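Local structure of glutamine amidotransferase type-2 domain-containing protein (Pseudomonas aeruginosa PAO1, 1TE5) at residues Thr73-Ile78 and Asp178-Phe183; Trp103-Asn108 and Phe170-Ser175. The protein is a predicted class-II glutamine amidotransferase of the Ntn-hydrolase clan, probably releasing ammonia from glutamine for transfer to an acceptor that is not known. All coordinates share one frame; numbering follows the deposited sequence.

Contact 1: Thr73-Ile78 and Asp178-Phe183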
ATOM      1  N   THR A  73      -3.784   0.399  15.117  1.00 20.79           N
ATOM      2  CA  THR A  73      -3.702   1.727  14.510  1.00 20.90           C
ATOM      3  C   THR A  73      -4.390   1.792  13.146  1.00 20.78           C
ATOM      4  O   THR A  73      -4.000   1.105  12.195  1.00 21.40           O
ATOM      5  CB  THR A  73      -2.228   2.178  14.340  1.00 22.09           C
ATOM      6  OG1 THR A  73      -1.522   1.974  15.572  1.00 28.80           O
ATOM      7  CG2 THR A  73      -2.151   3.650  13.955  1.00 24.98           C
ATOM      8  N   VAL A  74      -5.385   2.664  13.051  1.00 19.47           N
ATOM      9  CA  VAL A  74      -6.143   2.843  11.825  1.00 20.03           C
ATOM     10  C   VAL A  74      -6.254   4.315  11.484  1.00 21.45           C
ATOM     11  O   VAL A  74      -6.563   5.126  12.344  1.00 23.05           O
ATOM     12  CB  VAL A  74      -7.569   2.284  11.988  1.00 22.03           C
ATOM     13  CG1 VAL A  74      -8.400   2.570  10.734  1.00 21.82           C
ATOM     14  CG2 VAL A  74      -7.518   0.797  12.285  1.00 21.29           C
ATOM     15  N   ILE A  75      -5.926   4.658  10.246  1.00 20.89           N
ATOM     16  CA  ILE A  75      -6.028   6.027   9.761  1.00 24.15           C
ATOM     17  C   ILE A  75      -6.804   5.961   8.451  1.00 24.81           C
ATOM     18  O   ILE A  75      -6.462   5.184   7.559  1.00 24.05           O
ATOM     19  CB  ILE A  75      -4.642   6.693   9.493  1.00 23.34           C
ATOM     20  CG1 ILE A  75      -3.982   7.120  10.802  1.00 25.98           C
ATOM     21  CG2 ILE A  75      -4.803   7.927   8.615  1.00 27.77           C
ATOM     22  CD1 ILE A  75      -2.760   7.976  10.598  1.00 28.55           C
ATOM     23  N   GLY A  76      -7.828   6.794   8.330  1.00 25.18           N
ATOM     24  CA  GLY A  76      -8.623   6.799   7.120  1.00 24.71           C
ATOM     25  C   GLY A  76      -9.209   8.159   6.812  1.00 26.07           C
ATOM     26  O   GLY A  76      -9.236   9.054   7.672  1.00 26.30           O
ATOM     27  N   HIS A  77      -9.641   8.328   5.568  1.00 24.42           N
ATOM     28  CA  HIS A  77     -10.246   9.576   5.119  1.00 27.05           C
ATOM     29  C   HIS A  77     -11.374   9.220   4.160  1.00 24.53           C
ATOM     30  O   HIS A  77     -11.140   8.726   3.060  1.00 25.33           O
ATOM     31  CB  HIS A  77      -9.243  10.434   4.370  1.00 25.83           C
ATOM     32  CG  HIS A  77      -9.635  11.863   4.139  1.00 29.89           C
ATOM     33  ND1 HIS A  77     -10.945  12.290   4.200  1.00 31.70           N
ATOM     34  CD2 HIS A  77      -8.896  12.960   3.845  1.00 28.52           C
ATOM     35  CE1 HIS A  77     -10.995  13.588   3.955  1.00 32.25           C
ATOM     36  NE2 HIS A  77      -9.766  14.018   3.737  1.00 29.61           N
ATOM     37  N   ILE A  78     -12.603   9.450   4.601  1.00 27.60           N
ATOM     38  CA  ILE A  78     -13.785   9.139   3.798  1.00 27.54           C
ATOM     39  C   ILE A  78     -14.366  10.419   3.194  1.00 29.43           C
ATOM     40  O   ILE A  78     -14.181  11.512   3.734  1.00 30.82           O
ATOM     41  CB  ILE A  78     -14.855   8.440   4.674  1.00 24.92           C
ATOM     42  CG1 ILE A  78     -14.217   7.307   5.485  1.00 25.15           C
ATOM     43  CG2 ILE A  78     -15.993   7.897   3.814  1.00 26.61           C
ATOM     44  CD1 ILE A  78     -13.529   6.244   4.662  1.00 27.55           C
ATOM     45  N   ASP A 178       2.966   3.021  15.617  1.00 26.38           N
ATOM     46  CA  ASP A 178       2.992   2.940  17.079  1.00 28.10           C
ATOM     47  C   ASP A 178       1.963   3.932  17.614  1.00 24.74           C
ATOM     48  O   ASP A 178       0.897   3.561  18.107  1.00 23.83           O
ATOM     49  CB  ASP A 178       4.376   3.339  17.649  1.00 30.53           C
ATOM     50  CG  ASP A 178       5.445   2.270  17.461  1.00 31.88           C
ATOM     51  OD1 ASP A 178       6.643   2.645  17.428  1.00 36.29           O
ATOM     52  OD2 ASP A 178       5.102   1.074  17.381  1.00 27.65           O
ATOM     53  N   TRP A 179       2.362   5.196  17.585  1.00 23.05           N
ATOM     54  CA  TRP A 179       1.542   6.289  18.046  1.00 21.65           C
ATOM     55  C   TRP A 179       0.714   6.861  16.911  1.00 22.60           C
ATOM     56  O   TRP A 179       1.019   6.661  15.734  1.00 23.20           O
ATOM     57  CB  TRP A 179       2.433   7.387  18.632  1.00 20.83           C
ATOM     58  CG  TRP A 179       3.651   7.662  17.799  1.00 18.19           C
ATOM     59  CD1 TRP A 179       4.900   7.135  17.975  1.00 16.57           C
ATOM     60  CD2 TRP A 179       3.720   8.481  16.621  1.00 21.45           C
ATOM     61  NE1 TRP A 179       5.739   7.572  16.974  1.00 20.77           N
ATOM     62  CE2 TRP A 179       5.039   8.397  16.132  1.00 20.14           C
ATOM     63  CE3 TRP A 179       2.792   9.264  15.927  1.00 21.77           C
ATOM     64  CZ2 TRP A 179       5.452   9.068  14.986  1.00 19.48           C
ATOM     65  CZ3 TRP A 179       3.204   9.927  14.786  1.00 23.96           C
ATOM     66  CH2 TRP A 179       4.521   9.824  14.325  1.00 24.29           C
ATOM     67  N   LEU A 180      -0.293   7.635  17.277  1.00 26.11           N
ATOM     68  CA  LEU A 180      -1.163   8.260  16.308  1.00 25.14           C
ATOM     69  C   LEU A 180      -1.256   9.718  16.683  1.00 25.48           C
ATOM     70  O   LEU A 180      -1.875  10.065  17.682  1.00 23.37           O
ATOM     71  CB  LEU A 180      -2.545   7.596  16.348  1.00 27.86           C
ATOM     72  CG  LEU A 180      -3.692   8.117  15.481  1.00 25.90           C
ATOM     73  CD1 LEU A 180      -3.202   8.578  14.137  1.00 29.13           C
ATOM     74  CD2 LEU A 180      -4.702   7.005  15.317  1.00 25.39           C
ATOM     75  N   PHE A 181      -0.572  10.559  15.921  1.00 26.06           N
ATOM     76  CA  PHE A 181      -0.570  11.992  16.145  1.00 25.02           C
ATOM     77  C   PHE A 181      -1.829  12.608  15.546  1.00 25.82           C
ATOM     78  O   PHE A 181      -2.192  12.339  14.405  1.00 21.76           O
ATOM     79  CB  PHE A 181       0.676  12.612  15.520  1.00 24.57           C
ATOM     80  CG  PHE A 181       0.777  14.100  15.697  1.00 26.53           C
ATOM     81  CD1 PHE A 181       0.662  14.950  14.604  1.00 26.57           C
ATOM     82  CD2 PHE A 181       1.017  14.649  16.948  1.00 27.45           C
ATOM     83  CE1 PHE A 181       0.787  16.322  14.750  1.00 29.83           C
ATOM     84  CE2 PHE A 181       1.143  16.029  17.104  1.00 31.44           C
ATOM     85  CZ  PHE A 181       1.028  16.863  16.002  1.00 31.79           C
ATOM     86  N   THR A 182      -2.519  13.459  16.318  1.00 25.14           N
ATOM     87  CA  THR A 182      -3.694  14.177  15.778  1.00 28.83           C
ATOM     88  C   THR A 182      -3.436  15.676  15.928  1.00 29.52           C
ATOM     89  O   THR A 182      -2.717  16.143  16.820  1.00 29.90           O
ATOM     90  CB  THR A 182      -5.057  13.895  16.471  1.00 26.68           C
ATOM     91  OG1 THR A 182      -5.118  14.540  17.747  1.00 24.85           O
ATOM     92  CG2 THR A 182      -5.241  12.442  16.654  1.00 29.49           C
ATOM     93  N   PHE A 183      -4.007  16.421  15.023  1.00 31.36           N
ATOM     94  CA  PHE A 183      -3.909  17.879  14.995  1.00 30.90           C
ATOM     95  C   PHE A 183      -5.233  18.444  14.509  1.00 32.79           C
ATOM     96  O   PHE A 183      -5.732  18.055  13.453  1.00 31.62           O
ATOM     97  CB  PHE A 183      -2.775  18.370  14.088  1.00 33.99           C
ATOM     98  CG  PHE A 183      -2.537  19.861  14.170  1.00 33.70           C
ATOM     99  CD1 PHE A 183      -1.734  20.393  15.171  1.00 32.93           C
ATOM    100  CD2 PHE A 183      -3.135  20.734  13.262  1.00 32.47           C
ATOM    101  CE1 PHE A 183      -1.535  21.764  15.267  1.00 36.12           C
ATOM    102  CE2 PHE A 183      -2.940  22.102  13.351  1.00 36.92           C
ATOM    103  CZ  PHE A 183      -2.140  22.618  14.354  1.00 36.00           C
TER
HETATM  104  O   HOH W   1      -1.992   3.881  17.872  1.00 43.11           O

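Contact 2: Trp103-Asn108 and Phe170-Ser175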
ATOM      1  N   TRP A 103       5.069   5.485   7.555  1.00 22.20           N
ATOM      2  CA  TRP A 103       4.297   6.596   8.085  1.00 21.58           C
ATOM      3  C   TRP A 103       3.015   6.736   7.293  1.00 18.72           C
ATOM      4  O   TRP A 103       3.034   6.624   6.066  1.00 26.53           O
ATOM      5  CB  TRP A 103       5.093   7.902   8.016  1.00 20.49           C
ATOM      6  CG  TRP A 103       6.046   8.080   9.147  1.00 21.05           C
ATOM      7  CD1 TRP A 103       6.987   7.185   9.578  1.00 25.25           C
ATOM      8  CD2 TRP A 103       6.177   9.233   9.988  1.00 26.31           C
ATOM      9  NE1 TRP A 103       7.697   7.713  10.633  1.00 23.44           N
ATOM     10  CE2 TRP A 103       7.218   8.967  10.905  1.00 25.66           C
ATOM     11  CE3 TRP A 103       5.520  10.468  10.052  1.00 27.77           C
ATOM     12  CZ2 TRP A 103       7.619   9.892  11.870  1.00 23.04           C
ATOM     13  CZ3 TRP A 103       5.921  11.389  11.013  1.00 26.09           C
ATOM     14  CH2 TRP A 103       6.960  11.091  11.909  1.00 27.28           C
ATOM     15  N   THR A 104       1.919   7.035   7.981  1.00 22.11           N
ATOM     16  CA  THR A 104       0.614   7.195   7.338  1.00 20.58           C
ATOM     17  C   THR A 104       0.098   8.610   7.627  1.00 19.60           C
ATOM     18  O   THR A 104       0.213   9.100   8.750  1.00 22.53           O
ATOM     19  CB  THR A 104      -0.383   6.110   7.834  1.00 23.00           C
ATOM     20  OG1 THR A 104       0.040   4.814   7.379  1.00 26.93           O
ATOM     21  CG2 THR A 104      -1.772   6.369   7.288  1.00 27.66           C
ATOM     22  N   PHE A 105      -0.446   9.273   6.611  1.00 23.84           N
ATOM     23  CA  PHE A 105      -0.931  10.640   6.749  1.00 23.61           C
ATOM     24  C   PHE A 105      -2.302  10.880   6.103  1.00 22.90           C
ATOM     25  O   PHE A 105      -2.565  10.454   4.977  1.00 24.13           O
ATOM     26  CB  PHE A 105       0.115  11.565   6.124  1.00 24.78           C
ATOM     27  CG  PHE A 105      -0.231  13.031   6.151  1.00 23.61           C
ATOM     28  CD1 PHE A 105       0.178  13.839   7.201  1.00 25.78           C
ATOM     29  CD2 PHE A 105      -0.882  13.626   5.073  1.00 26.90           C
ATOM     30  CE1 PHE A 105      -0.048  15.217   7.173  1.00 25.95           C
ATOM     31  CE2 PHE A 105      -1.113  15.005   5.041  1.00 31.98           C
ATOM     32  CZ  PHE A 105      -0.693  15.797   6.093  1.00 29.30           C
ATOM     33  N   ALA A 106      -3.179  11.562   6.827  1.00 24.13           N
ATOM     34  CA  ALA A 106      -4.498  11.894   6.316  1.00 26.30           C
ATOM     35  C   ALA A 106      -4.768  13.346   6.694  1.00 27.68           C
ATOM     36  O   ALA A 106      -4.595  13.735   7.849  1.00 26.76           O
ATOM     37  CB  ALA A 106      -5.546  10.976   6.909  1.00 26.33           C
ATOM     38  N   HIS A 107      -5.166  14.145   5.708  1.00 28.39           N
ATOM     39  CA  HIS A 107      -5.436  15.561   5.923  1.00 29.86           C
ATOM     40  C   HIS A 107      -6.806  16.006   5.398  1.00 28.69           C
ATOM     41  O   HIS A 107      -7.216  15.656   4.288  1.00 27.83           O
ATOM     42  CB  HIS A 107      -4.324  16.347   5.235  1.00 29.24           C
ATOM     43  CG  HIS A 107      -4.677  17.788   5.003  1.00 30.58           C
ATOM     44  ND1 HIS A 107      -4.437  18.440   3.813  1.00 32.78           N
ATOM     45  CD2 HIS A 107      -5.262  18.700   5.817  1.00 31.19           C
ATOM     46  CE1 HIS A 107      -4.849  19.691   3.905  1.00 32.15           C
ATOM     47  NE2 HIS A 107      -5.357  19.874   5.111  1.00 29.20           N
ATOM     48  N   ASN A 108      -7.517  16.754   6.229  1.00 33.96           N
ATOM     49  CA  ASN A 108      -8.821  17.287   5.874  1.00 39.08           C
ATOM     50  C   ASN A 108      -8.707  18.799   5.926  1.00 41.19           C
ATOM     51  O   ASN A 108      -8.287  19.359   6.937  1.00 39.49           O
ATOM     52  CB  ASN A 108      -9.883  16.823   6.866  1.00 43.01           C
ATOM     53  CG  ASN A 108     -11.225  17.491   6.633  1.00 48.67           C
ATOM     54  OD1 ASN A 108     -11.722  18.240   7.477  1.00 50.07           O
ATOM     55  ND2 ASN A 108     -11.812  17.236   5.467  1.00 49.07           N
ATOM     56  N   PHE A 170      -6.057  22.797   8.491  1.00 35.38           N
ATOM     57  CA  PHE A 170      -5.160  21.659   8.549  1.00 34.63           C
ATOM     58  C   PHE A 170      -5.464  20.666   9.663  1.00 33.66           C
ATOM     59  O   PHE A 170      -4.836  20.688  10.717  1.00 35.41           O
ATOM     60  CB  PHE A 170      -3.700  22.108   8.622  1.00 32.35           C
ATOM     61  CG  PHE A 170      -2.716  21.000   8.339  1.00 29.78           C
ATOM     62  CD1 PHE A 170      -2.543  20.522   7.044  1.00 30.40           C
ATOM     63  CD2 PHE A 170      -1.974  20.425   9.367  1.00 28.97           C
ATOM     64  CE1 PHE A 170      -1.650  19.489   6.777  1.00 30.21           C
ATOM     65  CE2 PHE A 170      -1.082  19.395   9.111  1.00 24.68           C
ATOM     66  CZ  PHE A 170      -0.919  18.925   7.815  1.00 26.69           C
ATOM     67  N   ASN A 171      -6.462  19.824   9.434  1.00 30.21           N
ATOM     68  CA  ASN A 171      -6.821  18.791  10.391  1.00 30.16           C
ATOM     69  C   ASN A 171      -6.040  17.602   9.849  1.00 27.18           C
ATOM     70  O   ASN A 171      -6.109  17.318   8.647  1.00 29.00           O
ATOM     71  CB  ASN A 171      -8.324  18.517  10.344  1.00 30.88           C
ATOM     72  CG  ASN A 171      -9.146  19.749  10.664  1.00 34.37           C
ATOM     73  OD1 ASN A 171      -9.139  20.232  11.792  1.00 35.29           O
ATOM     74  ND2 ASN A 171      -9.846  20.275   9.665  1.00 36.53           N
ATOM     75  N   ALA A 172      -5.259  16.938  10.695  1.00 27.91           N
ATOM     76  CA  ALA A 172      -4.459  15.819  10.215  1.00 25.85           C
ATOM     77  C   ALA A 172      -4.279  14.676  11.189  1.00 22.75           C
ATOM     78  O   ALA A 172      -4.451  14.833  12.397  1.00 23.42           O
ATOM     79  CB  ALA A 172      -3.100  16.326   9.758  1.00 23.73           C
ATOM     80  N   LEU A 173      -3.989  13.506  10.634  1.00 25.08           N
ATOM     81  CA  LEU A 173      -3.734  12.302  11.409  1.00 25.55           C
ATOM     82  C   LEU A 173      -2.430  11.739  10.852  1.00 26.02           C
ATOM     83  O   LEU A 173      -2.271  11.601   9.633  1.00 29.15           O
ATOM     84  CB  LEU A 173      -4.853  11.272  11.228  1.00 26.68           C
ATOM     85  CG  LEU A 173      -6.298  11.665  11.527  1.00 27.96           C
ATOM     86  CD1 LEU A 173      -7.186  10.469  11.251  1.00 23.14           C
ATOM     87  CD2 LEU A 173      -6.445  12.149  12.965  1.00 27.84           C
ATOM     88  N   ILE A 174      -1.480  11.467  11.739  1.00 25.03           N
ATOM     89  CA  ILE A 174      -0.185  10.923  11.337  1.00 24.49           C
ATOM     90  C   ILE A 174       0.169   9.765  12.264  1.00 21.43           C
ATOM     91  O   ILE A 174      -0.154   9.792  13.447  1.00 20.77           O
ATOM     92  CB  ILE A 174       0.907  12.006  11.394  1.00 21.23           C
ATOM     93  CG1 ILE A 174       0.470  13.214  10.562  1.00 27.57           C
ATOM     94  CG2 ILE A 174       2.216  11.445  10.869  1.00 21.71           C
ATOM     95  CD1 ILE A 174       1.282  14.448  10.795  1.00 28.70           C
ATOM     96  N   SER A 175       0.863   8.769  11.731  1.00 24.94           N
ATOM     97  CA  SER A 175       1.211   7.640  12.544  1.00 24.42           C
ATOM     98  C   SER A 175       2.389   6.910  11.952  1.00 26.26           C
ATOM     99  O   SER A 175       2.635   7.018  10.749  1.00 27.26           O
ATOM    100  CB  SER A 175       0.019   6.688  12.641  1.00 23.90           C
ATOM    101  OG  SER A 175       0.337   5.484  13.313  1.00 28.33           O
TER

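Contact 1: Thr73-Ile78 and Asp178-Phe183
Thr73 and Leu180, whose CA atoms lie 7.2 Å apart, mark the nearest approach of two strands that belong to different sheets. The axes of strands 73-78 and 180-183 stay 9.2 Å apart at closest and run at 38° to each other; no direct hydrogen bond joins them, and side chains fill the gap. Leu180 carries the apolar part. Its CG is anti to the backbone N (chi1 176°), and from there CD1 meets Ile75 CD1 at 3.6 Å and also touches Ile75 CG1. The two side chains cross obliquely, and both are branched aliphatics, which suit a buried interface between sheets. The other methyl, Leu180 CD2, lies 4.0 Å from Val74 O and, more loosely, 4.4 Å from Thr73 CG2. At the polar end a water bridges Thr73 on the strand to the loop residue Asp178: it donates to Asp178 O at 2.9 Å and hydrogen-bonds Thr73 OG1 at 3.0 Å. The same hydroxyl bonds Gly177 O. Asp178 turns its carboxylate elsewhere, into a salt bridge with Arg101. Two sheets packed face to face through aliphatic side chains, at a modest angle, are characteristic of the beta-sandwich core of the alpha-beta-beta-alpha Ntn-hydrolase fold.

Contact 2: Trp103-Asn108 and Phe170-Ser175
Thr104 pairs with Ser175, Ala106 with Leu173 and Asn108 with Asn171 as the hydrogen-bonded pairs of an antiparallel ladder, with Phe105-Ile174 and His107-Ala172 as the non-hydrogen-bonded pairs between them. Six backbone bonds hold the strands, among them Asn108 N to Asn171 O at 2.9 Å and 168°. CA-H...O contacts, such as Ile174 CA to Thr104 O, lie between these rungs. At the end of the ladder Asn108 O accepts twice, from Asn171 N and, at 3.3 Å, from Asn171 ND2, which sits above the carbonyl plane. Asparagine can also accept: Asn171 OD1 takes the N-H groups of Ser185 and Ser186.

Most aromatic and apolar contacts lie on the face of Phe105 and His107. Phe105 has CG anti to its backbone N (chi1 179°), and Ile174 lies alongside: Ile174 CG1 is at the ring edge, 3.4 Å from Phe105 CD1, while Ile174 CG2 touches Trp103 CE3 at 3.5 Å. Phe170 crosses Phe105 at about a right angle, CZ to CZ 3.6 Å, and sets CD1 over one face of His107, the two ring planes oblique at 38°. The imidazole bonds Ser129 OG through ND1 and Val169 O through NE2, which suits histidine to this buried place. Ala172, with only CB, fits beside Phe105. This antiparallel ladder is an inner layer between helix 128-143 and the facing sheet of strands 4-9 and 73-80, as in the four-layered Ntn hydrolases.

Of the four segments, 73-78 comes first, in the sheet that also holds 4-9 and 35-42. The chain then enters the other sheet through strand 94-98 and continues into 101-108. Helices 128-143 and 150-165 follow before strand 171-175 returns beside 103-108 and closes contact 2. The next strand, 180-183, reaches back to 73-78 and closes contact 1, within whose loop contact 2 is nested. Strands 171-175 and 180-183 are also sheet neighbours, where Phe181 N lies 2.6 Å from Ile174 O, a probable hydrogen bond. Contact 2 thus builds that sheet from within, whereas contact 1 joins it to the sheet containing 73-80; Ser175 touches both Thr73 and Ile75 at this junction.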